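Local coordinates for anthrone oxidase-like protein (Streptomyces ambofaciens, PDB 5F9P) that is probably a monooxygenase of the dimeric alpha-beta barrel superfamily that opens ring B oxidatively, cleaving a C-C bond during atypical angucycline biosynthesis, at residues 18-21 against 22-25; 63-66 against 67-70; 140-143 against 144-148; 197-200 against 201-204. One frame throughout, in Å; residues are numbered along the deposited sequence.

Contact 1 of 4, residues 18-21 against 22-25; sequences TDTP and EKQG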
loop_
_atom_site.group_PDB
_atom_site.type_symbol
_atom_site.label_atom_id
_atom_site.label_comp_id
_atom_site.label_asym_id
_atom_site.label_seq_id
_atom_site.Cartn_x
_atom_site.Cartn_y
_atom_site.Cartn_z
ATOM N N THR A 18 -4.975 14.301 0.615
ATOM C CA THR A 18 -4.904 15.745 0.753
ATOM C C THR A 18 -5.612 16.427 -0.421
ATOM O O THR A 18 -6.063 15.755 -1.342
ATOM C CB THR A 18 -3.445 16.222 0.880
ATOM O OG1 THR A 18 -3.425 17.590 1.308
ATOM C CG2 THR A 18 -2.707 16.068 -0.440
ATOM N N ASP A 19 -5.706 17.757 -0.398
ATOM C CA ASP A 19 -6.535 18.445 -1.390
ATOM C C ASP A 19 -5.821 19.405 -2.353
ATOM O O ASP A 19 -6.473 20.015 -3.198
ATOM C CB ASP A 19 -7.722 19.150 -0.713
ATOM C CG ASP A 19 -7.287 20.185 0.304
ATOM O OD1 ASP A 19 -6.062 20.405 0.473
ATOM O OD2 ASP A 19 -8.178 20.798 0.929
ATOM N N THR A 20 -4.501 19.544 -2.236
ATOM C CA THR A 20 -3.738 20.327 -3.206
ATOM C C THR A 20 -2.427 19.634 -3.515
ATOM O O THR A 20 -1.888 18.908 -2.675
ATOM C CB THR A 20 -3.417 21.776 -2.718
ATOM O OG1 THR A 20 -2.366 21.746 -1.743
ATOM C CG2 THR A 20 -4.641 22.447 -2.124
ATOM N N PRO A 21 -1.899 19.864 -4.724
ATOM C CA PRO A 21 -0.612 19.270 -5.091
ATOM C C PRO A 21 0.512 19.842 -4.244
ATOM O O PRO A 21 1.526 19.173 -4.099
ATOM C CB PRO A 21 -0.436 19.670 -6.562
ATOM C CG PRO A 21 -1.316 20.870 -6.747
ATOM C CD PRO A 21 -2.469 20.697 -5.801
ATOM N N GLU A 22 0.333 21.041 -3.689
ATOM C CA GLU A 22 1.362 21.640 -2.836
ATOM C C GLU A 22 1.472 20.880 -1.518
ATOM O O GLU A 22 2.572 20.634 -1.018
ATOM C CB GLU A 22 1.067 23.120 -2.551
ATOM C CG GLU A 22 1.259 24.045 -3.754
ATOM C CD GLU A 22 0.060 24.050 -4.693
ATOM O OE1 GLU A 22 -0.985 23.443 -4.353
ATOM O OE2 GLU A 22 0.166 24.674 -5.772
ATOM N N LYS A 23 0.325 20.517 -0.952
ATOM C CA LYS A 23 0.318 19.740 0.271
ATOM C C LYS A 23 0.834 18.324 0.022
ATOM O O LYS A 23 1.430 17.717 0.909
ATOM C CB LYS A 23 -1.074 19.711 0.902
ATOM C CG LYS A 23 -1.531 21.060 1.464
ATOM C CD LYS A 23 -2.942 20.943 2.023
ATOM C CE LYS A 23 -3.551 22.286 2.362
ATOM N NZ LYS A 23 -4.986 22.086 2.697
ATOM N N GLN A 24 0.621 17.800 -1.182
ATOM C CA GLN A 24 1.191 16.502 -1.520
ATOM C C GLN A 24 2.715 16.557 -1.528
ATOM O O GLN A 24 3.376 15.674 -0.991
ATOM C CB GLN A 24 0.685 15.971 -2.861
ATOM C CG GLN A 24 1.327 14.628 -3.223
ATOM C CD GLN A 24 0.683 13.971 -4.417
ATOM O OE1 GLN A 24 -0.537 13.982 -4.551
ATOM N NE2 GLN A 24 1.498 13.387 -5.290
ATOM N N GLY A 25 3.277 17.586 -2.150
ATOM C CA GLY A 25 4.724 17.727 -2.169
ATOM C C GLY A 25 5.286 17.829 -0.759
ATOM O O GLY A 25 6.358 17.271 -0.438
HETATM O O HOH W 1 -6.699 23.704 1.401
#
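K23 and P21, with E22 between them, carry most of this contact at the start of helix 21-37. The lysine chain runs out fully extended beyond CG, back over the residues that precede the helix. Its CB meets T18 OG1 at 3.2 Å, its CG lies against T20 OG1, and its tip ends at the carboxylate of D19, where NZ forms a salt bridge with OD1 (3.0 Å) on the syn lone pair. Water 1 joins the same two groups a second time, accepting from K23 NZ and donating to D19 OD2. T20 is the N-cap: with OG1 between the backbone N and the carbonyl carbon (chi1 75°), its hydroxyl is turned toward the first helical turn and accepts from K23 N at 3.1 Å, a nearly straight bond (162°). The helical pattern then begins, with Q24 N bonded to T20 O and G25 N to P21 O. E22 runs alongside the P21 ring and bends at chi2 (82°), which brings its OE1 to 3.4 Å from P21 CD. On the inner side T18 OG1 is held by the carbonyl of I89, while the amide of Q24 leads away to G56 and G51 at the facing ends of strands 43-51 and 56-63.

Contact 2 of 4, residues 63-66 against 67-70; sequences WRSG and EDLE
D68 meets R64 and S65 because its CG stands anti to the carbonyl carbon (chi1 -60°), which swings the carboxylate back over the residues before the helix, while R64 runs out straight and then bends at chi3 (51°) to turn its guanidinium toward it. The arginine grips side-on with two nitrogens, one to each carboxylate oxygen: NE to OD2 of D68 at 2.9 Å, and NH2 to OD1 of D68 at 3.0 Å. Both oxygens lie close to the guanidinium plane, but the two flat groups are turned 35° from each other, and the nitrogens meet the oxygens on their syn sides somewhat out of the carboxylate plane. S65 is the N-cap of helix 66-74. Its OG gives a weak hydrogen bond to D68 OD2 (2.9 Å) and accepts another weak one from D68 N, so OD2 is held by both the hydroxyl and the arginine, fixing the carboxylate at the helix start. Behind it the backbone bonds from L69 N to S65 O and from E70 N to G66 O complete the first turn. On the inner side L69 lays CD1 over one face of the W63 indole, 3.7 Å from the centroid of the five-membered ring in a CH-pi contact, and D68 CB approaches W63 CE3. W63 ends strand 56-63 and packs edge-to-face against W43. Together with L69 it also touches V12 of strand 10-17, so that helix 66-74 is seated on the barrel where L69 further reaches Q97 of strand 92-105.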
loop_
_atom_site.group_PDB
_atom_site.type_symbol
_atom_site.label_atom_id
_atom_site.label_comp_id
_atom_site.label_asym_id
_atom_site.label_seq_id
_atom_site.Cartn_x
_atom_site.Cartn_y
_atom_site.Cartn_z
ATOM N N TRP A 63 7.888 -3.939 9.315
ATOM C CA TRP A 63 8.254 -3.920 10.733
ATOM C C TRP A 63 8.420 -5.361 11.219
ATOM O O TRP A 63 7.627 -6.229 10.861
ATOM C CB TRP A 63 7.159 -3.240 11.575
ATOM C CG TRP A 63 7.170 -1.737 11.567
ATOM C CD1 TRP A 63 6.422 -0.916 10.771
ATOM C CD2 TRP A 63 7.954 -0.876 12.407
ATOM N NE1 TRP A 63 6.699 0.396 11.058
ATOM C CE2 TRP A 63 7.633 0.450 12.058
ATOM C CE3 TRP A 63 8.899 -1.102 13.422
ATOM C CZ2 TRP A 63 8.222 1.552 12.676
ATOM C CZ3 TRP A 63 9.486 -0.004 14.038
ATOM C CH2 TRP A 63 9.142 1.306 13.665
ATOM N N ARG A 64 9.444 -5.618 12.027
ATOM C CA ARG A 64 9.677 -6.966 12.543
ATOM C C ARG A 64 8.446 -7.482 13.310
ATOM O O ARG A 64 8.028 -8.611 13.117
ATOM C CB ARG A 64 10.922 -6.987 13.427
ATOM C CG ARG A 64 11.279 -8.353 13.962
ATOM C CD ARG A 64 12.508 -8.292 14.854
ATOM N NE ARG A 64 12.396 -7.260 15.885
ATOM C CZ ARG A 64 13.379 -6.924 16.716
ATOM N NH1 ARG A 64 14.551 -7.546 16.645
ATOM N NH2 ARG A 64 13.191 -5.973 17.621
ATOM N N SER A 65 7.853 -6.635 14.149
ATOM C CA SER A 65 6.691 -7.027 14.952
ATOM C C SER A 65 5.883 -5.807 15.394
ATOM O O SER A 65 6.385 -4.678 15.364
ATOM C CB SER A 65 7.151 -7.787 16.200
ATOM O OG SER A 65 7.830 -6.903 17.070
ATOM N N GLY A 66 4.636 -6.036 15.815
ATOM C CA GLY A 66 3.791 -4.957 16.298
ATOM C C GLY A 66 4.369 -4.263 17.515
ATOM O O GLY A 66 4.187 -3.060 17.721
ATOM N N GLU A 67 5.084 -5.032 18.326
ATOM C CA GLU A 67 5.719 -4.512 19.527
ATOM C C GLU A 67 6.732 -3.419 19.162
ATOM O O GLU A 67 6.777 -2.361 19.788
ATOM C CB GLU A 67 6.375 -5.667 20.292
ATOM C CG GLU A 67 6.694 -5.385 21.743
ATOM C CD GLU A 67 7.253 -6.619 22.457
ATOM O OE1 GLU A 67 6.925 -7.748 22.031
ATOM O OE2 GLU A 67 8.021 -6.460 23.435
ATOM N N ASP A 68 7.512 -3.662 18.116
ATOM C CA ASP A 68 8.443 -2.653 17.619
ATOM C C ASP A 68 7.711 -1.413 17.110
ATOM O O ASP A 68 8.101 -0.288 17.405
ATOM C CB ASP A 68 9.316 -3.234 16.507
ATOM C CG ASP A 68 10.144 -4.414 16.977
ATOM O OD1 ASP A 68 10.752 -4.319 18.061
ATOM O OD2 ASP A 68 10.181 -5.435 16.266
ATOM N N LEU A 69 6.653 -1.623 16.335
ATOM C CA LEU A 69 5.850 -0.507 15.830
ATOM C C LEU A 69 5.286 0.376 16.944
ATOM O O LEU A 69 5.283 1.606 16.839
ATOM C CB LEU A 69 4.689 -1.025 14.993
ATOM C CG LEU A 69 3.707 0.051 14.526
ATOM C CD1 LEU A 69 4.403 0.981 13.548
ATOM C CD2 LEU A 69 2.439 -0.575 13.911
ATOM N N GLU A 70 4.774 -0.254 17.995
ATOM C CA GLU A 70 4.160 0.487 19.091
ATOM C C GLU A 70 5.175 1.377 19.803
ATOM O O GLU A 70 4.845 2.475 20.253
ATOM C CB GLU A 70 3.484 -0.473 20.080
ATOM C CG GLU A 70 2.224 -1.126 19.520
ATOM C CD GLU A 70 1.182 -0.107 19.078
ATOM O OE1 GLU A 70 1.253 1.051 19.547
ATOM O OE2 GLU A 70 0.297 -0.460 18.257
#

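Contact 3 of 4, residues 140-143 against 144-148; sequences DALG and PGQAF
Q146 folds back on the end of helix 135-142, its amide NE2 donating to L142 O at 3.0 Å. The bond is nearly straight (167°), lies in the carbonyl plane on a lone pair of that oxygen, and L142 O lies almost in the plane of the carboxamide. NE2 also donates to a bound glycerol, probably from the crystallisation liquor. Q146 CG, anti to the carbonyl carbon (chi1 -59°), rests against the carbonyl oxygens of both A141 and L142, 3.4 Å from A141 O, and the chain lies alongside L142. The backbone supplies two more bonds: G145 N reaches back to D140 O at 2.9 Å, and Q146 N to G143 O, also at 2.9 Å, the latter from above the carbonyl plane. A141 O receives a CA-H contact from G145 CA at 3.1 Å. P144 has no N-H to give; its ring instead rests CD on D140 O (3.2 Å) and CG near D140 OD1. The other carboxylate oxygen, D140 OD2, forms a salt bridge with R207 of helix 199-211. G143 leaves helical angles and a 3-10 turn follows: a helix C-terminus in which D140 O and L142 O find donors in the turn leading toward strand 155-167 of the barrel.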
loop_
_atom_site.group_PDB
_atom_site.type_symbol
_atom_site.label_atom_id
_atom_site.label_comp_id
_atom_site.label_asym_id
_atom_site.label_seq_id
_atom_site.Cartn_x
_atom_site.Cartn_y
_atom_site.Cartn_z
ATOM N N ASP A 140 -9.927 -14.456 -0.565
ATOM C CA ASP A 140 -9.868 -15.523 -1.551
ATOM C C ASP A 140 -10.145 -15.001 -2.953
ATOM O O ASP A 140 -9.445 -15.356 -3.899
ATOM C CB ASP A 140 -10.841 -16.643 -1.213
ATOM C CG ASP A 140 -10.607 -17.865 -2.061
ATOM O OD1 ASP A 140 -9.586 -18.555 -1.824
ATOM O OD2 ASP A 140 -11.425 -18.127 -2.968
ATOM N N ALA A 141 -11.161 -14.153 -3.084
ATOM C CA ALA A 141 -11.522 -13.594 -4.385
ATOM C C ALA A 141 -10.411 -12.746 -4.987
ATOM O O ALA A 141 -10.141 -12.845 -6.193
ATOM C CB ALA A 141 -12.820 -12.768 -4.295
ATOM N N LEU A 142 -9.793 -11.902 -4.159
ATOM C CA LEU A 142 -8.772 -10.954 -4.640
ATOM C C LEU A 142 -7.477 -11.654 -4.991
ATOM O O LEU A 142 -6.802 -11.267 -5.937
ATOM C CB LEU A 142 -8.484 -9.866 -3.592
ATOM C CG LEU A 142 -9.530 -8.773 -3.428
ATOM C CD1 LEU A 142 -9.259 -7.979 -2.165
ATOM C CD2 LEU A 142 -9.523 -7.869 -4.666
ATOM N N GLY A 143 -7.131 -12.682 -4.216
ATOM C CA GLY A 143 -5.865 -13.367 -4.377
ATOM C C GLY A 143 -5.978 -14.491 -5.389
ATOM O O GLY A 143 -5.864 -14.254 -6.595
ATOM N N PRO A 144 -6.198 -15.723 -4.903
ATOM C CA PRO A 144 -6.339 -16.899 -5.783
ATOM C C PRO A 144 -7.396 -16.671 -6.856
ATOM O O PRO A 144 -7.248 -17.144 -7.978
ATOM C CB PRO A 144 -6.791 -18.007 -4.824
ATOM C CG PRO A 144 -6.293 -17.577 -3.476
ATOM C CD PRO A 144 -6.325 -16.069 -3.473
ATOM N N GLY A 145 -8.452 -15.940 -6.513
ATOM C CA GLY A 145 -9.523 -15.653 -7.457
ATOM C C GLY A 145 -9.081 -14.902 -8.703
ATOM O O GLY A 145 -9.749 -14.959 -9.747
ATOM N N GLN A 146 -7.957 -14.196 -8.607
ATOM C CA GLN A 146 -7.473 -13.397 -9.727
ATOM C C GLN A 146 -6.173 -13.908 -10.366
ATOM O O GLN A 146 -5.344 -13.130 -10.842
ATOM C CB GLN A 146 -7.342 -11.933 -9.314
ATOM C CG GLN A 146 -8.665 -11.344 -8.827
ATOM C CD GLN A 146 -8.650 -9.831 -8.795
ATOM O OE1 GLN A 146 -9.276 -9.179 -9.629
ATOM N NE2 GLN A 146 -7.947 -9.265 -7.824
ATOM N N ALA A 147 -6.006 -15.221 -10.387
ATOM C CA ALA A 147 -4.860 -15.809 -11.063
ATOM C C ALA A 147 -4.785 -15.334 -12.521
ATOM O O ALA A 147 -3.701 -15.248 -13.091
ATOM C CB ALA A 147 -4.924 -17.339 -10.989
ATOM N N PHE A 148 -5.929 -15.005 -13.118
ATOM C CA PHE A 148 -5.950 -14.591 -14.522
ATOM C C PHE A 148 -5.090 -13.352 -14.772
ATOM O O PHE A 148 -4.681 -13.097 -15.901
ATOM C CB PHE A 148 -7.383 -14.288 -14.991
ATOM C CG PHE A 148 -7.964 -13.057 -14.354
ATOM C CD1 PHE A 148 -8.657 -13.142 -13.152
ATOM C CD2 PHE A 148 -7.775 -11.808 -14.931
ATOM C CE1 PHE A 148 -9.177 -12.000 -12.547
ATOM C CE2 PHE A 148 -8.287 -10.666 -14.333
ATOM C CZ PHE A 148 -8.988 -10.760 -13.137
#

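Contact 4 of 4, residues 197-200 against 201-204; sequences QDEA and RKAA
Q197 lays its side-chain amide over one face of the R201 guanidinium, the two planes 13° apart and stacked, with CD of Q197 3.7 Å above the guanidinium plane and offset toward its rim. R201 can be followed outward from its backbone. R201 CB lies 3.3 Å from D198 O. CG and CD, carried on an extended chain with CG anti to the backbone N (chi1 166°), run past the glutamine oxygen, R201 CD 3.7 Å from Q197 OE1. NE then comes beneath the amide carbon, CZ lies against Q197 CD and NE2, both on the same side of it, and NH1 faces Q197 CG. The tip is held outside the segments, NH1 by the carbonyl of Y189 and NH2 by that of R190, and the guanidinium makes a cation-pi contact with the Y189 ring. This stack lies at the start of helix 199-211, where D198 is the N-cap: its OD1 accepts from A200 N at 2.9 Å through the anti lone pair. K202 N bonds to D198 O, and A203 N and A204 N continue the pattern to E199 O and A200 O. On another side of the helix K202, also extended, passes E199 at a slant; its NZ forms a salt bridge to E199 OE2 at 2.6 Å, and water 2 donates to E199 OE1. The same NZ is also hydrogen-bonded to the carbonyl of P194, so the ammonium ties the helix start to the loop before it.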
loop_
_atom_site.group_PDB
_atom_site.type_symbol
_atom_site.label_atom_id
_atom_site.label_comp_id
_atom_site.label_asym_id
_atom_site.label_seq_id
_atom_site.Cartn_x
_atom_site.Cartn_y
_atom_site.Cartn_z
ATOM N N GLN A 197 -13.698 -8.418 -20.668
ATOM C CA GLN A 197 -13.298 -8.915 -19.363
ATOM C C GLN A 197 -13.318 -10.436 -19.335
ATOM O O GLN A 197 -14.250 -11.069 -19.833
ATOM C CB GLN A 197 -14.240 -8.392 -18.287
ATOM C CG GLN A 197 -14.207 -6.894 -18.076
ATOM C CD GLN A 197 -15.046 -6.474 -16.882
ATOM O OE1 GLN A 197 -15.348 -7.289 -16.004
ATOM N NE2 GLN A 197 -15.432 -5.208 -16.847
ATOM N N ASP A 198 -12.293 -11.016 -18.729
ATOM C CA ASP A 198 -12.292 -12.442 -18.407
ATOM C C ASP A 198 -13.460 -12.763 -17.460
ATOM O O ASP A 198 -13.798 -11.955 -16.604
ATOM C CB ASP A 198 -10.972 -12.812 -17.727
ATOM C CG ASP A 198 -10.647 -14.285 -17.853
ATOM O OD1 ASP A 198 -11.327 -15.119 -17.196
ATOM O OD2 ASP A 198 -9.705 -14.600 -18.616
ATOM N N GLU A 199 -14.076 -13.931 -17.608
ATOM C CA GLU A 199 -15.186 -14.285 -16.728
ATOM C C GLU A 199 -14.697 -14.508 -15.298
ATOM O O GLU A 199 -15.438 -14.305 -14.343
ATOM C CB GLU A 199 -15.963 -15.496 -17.267
ATOM C CG GLU A 199 -16.767 -15.190 -18.560
ATOM C CD GLU A 199 -17.881 -14.169 -18.329
ATOM O OE1 GLU A 199 -18.643 -14.372 -17.362
ATOM O OE2 GLU A 199 -17.997 -13.162 -19.095
ATOM N N ALA A 200 -13.441 -14.917 -15.158
ATOM C CA ALA A 200 -12.833 -15.059 -13.835
ATOM C C ALA A 200 -12.669 -13.682 -13.167
ATOM O O ALA A 200 -12.766 -13.558 -11.937
ATOM C CB ALA A 200 -11.505 -15.794 -13.928
ATOM N N ARG A 201 -12.452 -12.642 -13.972
ATOM C CA ARG A 201 -12.423 -11.286 -13.416
ATOM C C ARG A 201 -13.786 -10.900 -12.859
ATOM O O ARG A 201 -13.887 -10.430 -11.730
ATOM C CB ARG A 201 -11.969 -10.246 -14.439
ATOM C CG ARG A 201 -12.252 -8.808 -13.994
ATOM C CD ARG A 201 -11.774 -7.796 -15.014
ATOM N NE ARG A 201 -12.098 -6.421 -14.615
ATOM C CZ ARG A 201 -11.688 -5.339 -15.276
ATOM N NH1 ARG A 201 -10.938 -5.480 -16.368
ATOM N NH2 ARG A 201 -12.014 -4.124 -14.842
ATOM N N LYS A 202 -14.833 -11.116 -13.651
ATOM C CA LYS A 202 -16.204 -10.801 -13.225
ATOM C C LYS A 202 -16.594 -11.536 -11.943
ATOM O O LYS A 202 -17.295 -10.999 -11.084
ATOM C CB LYS A 202 -17.200 -11.149 -14.336
ATOM C CG LYS A 202 -16.920 -10.469 -15.676
ATOM C CD LYS A 202 -17.963 -10.884 -16.713
ATOM C CE LYS A 202 -17.754 -10.179 -18.048
ATOM N NZ LYS A 202 -18.704 -10.679 -19.098
ATOM N N ALA A 203 -16.141 -12.775 -11.822
ATOM C CA ALA A 203 -16.444 -13.574 -10.647
ATOM C C ALA A 203 -15.712 -13.019 -9.433
ATOM O O ALA A 203 -16.296 -12.873 -8.365
ATOM C CB ALA A 203 -16.068 -15.037 -10.882
ATOM N N ALA A 204 -14.433 -12.702 -9.598
ATOM C CA ALA A 204 -13.651 -12.165 -8.477
ATOM C C ALA A 204 -14.279 -10.865 -7.996
ATOM O O ALA A 204 -14.551 -10.689 -6.806
ATOM C CB ALA A 204 -12.190 -11.936 -8.893
HETATM O O HOH W 2 -20.852 -12.765 -17.369
#

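The four contacts follow one another along the chain, each at a helix end beside the eight-stranded antiparallel barrel. Contacts 1, 2 and 4 cap the beginnings of helices 21-37, 66-74 and 199-211, whereas contact 3 closes the end of helix 135-142. Contacts 1 and 2 have centres about 30 Å apart. Contacts 1 and 3, about 34 Å apart, lie on opposite sides of the chain's centre, as do contacts 2 and 4 at about 37 Å. Three helix starts and one helix end are thus fixed separately around the barrel. Contacts 3 and 4 alone meet, their centres about 10 Å apart: F148 CZ packs on R201 CB at 3.3 Å, joining the turn after helix 135-142 to helix 199-211.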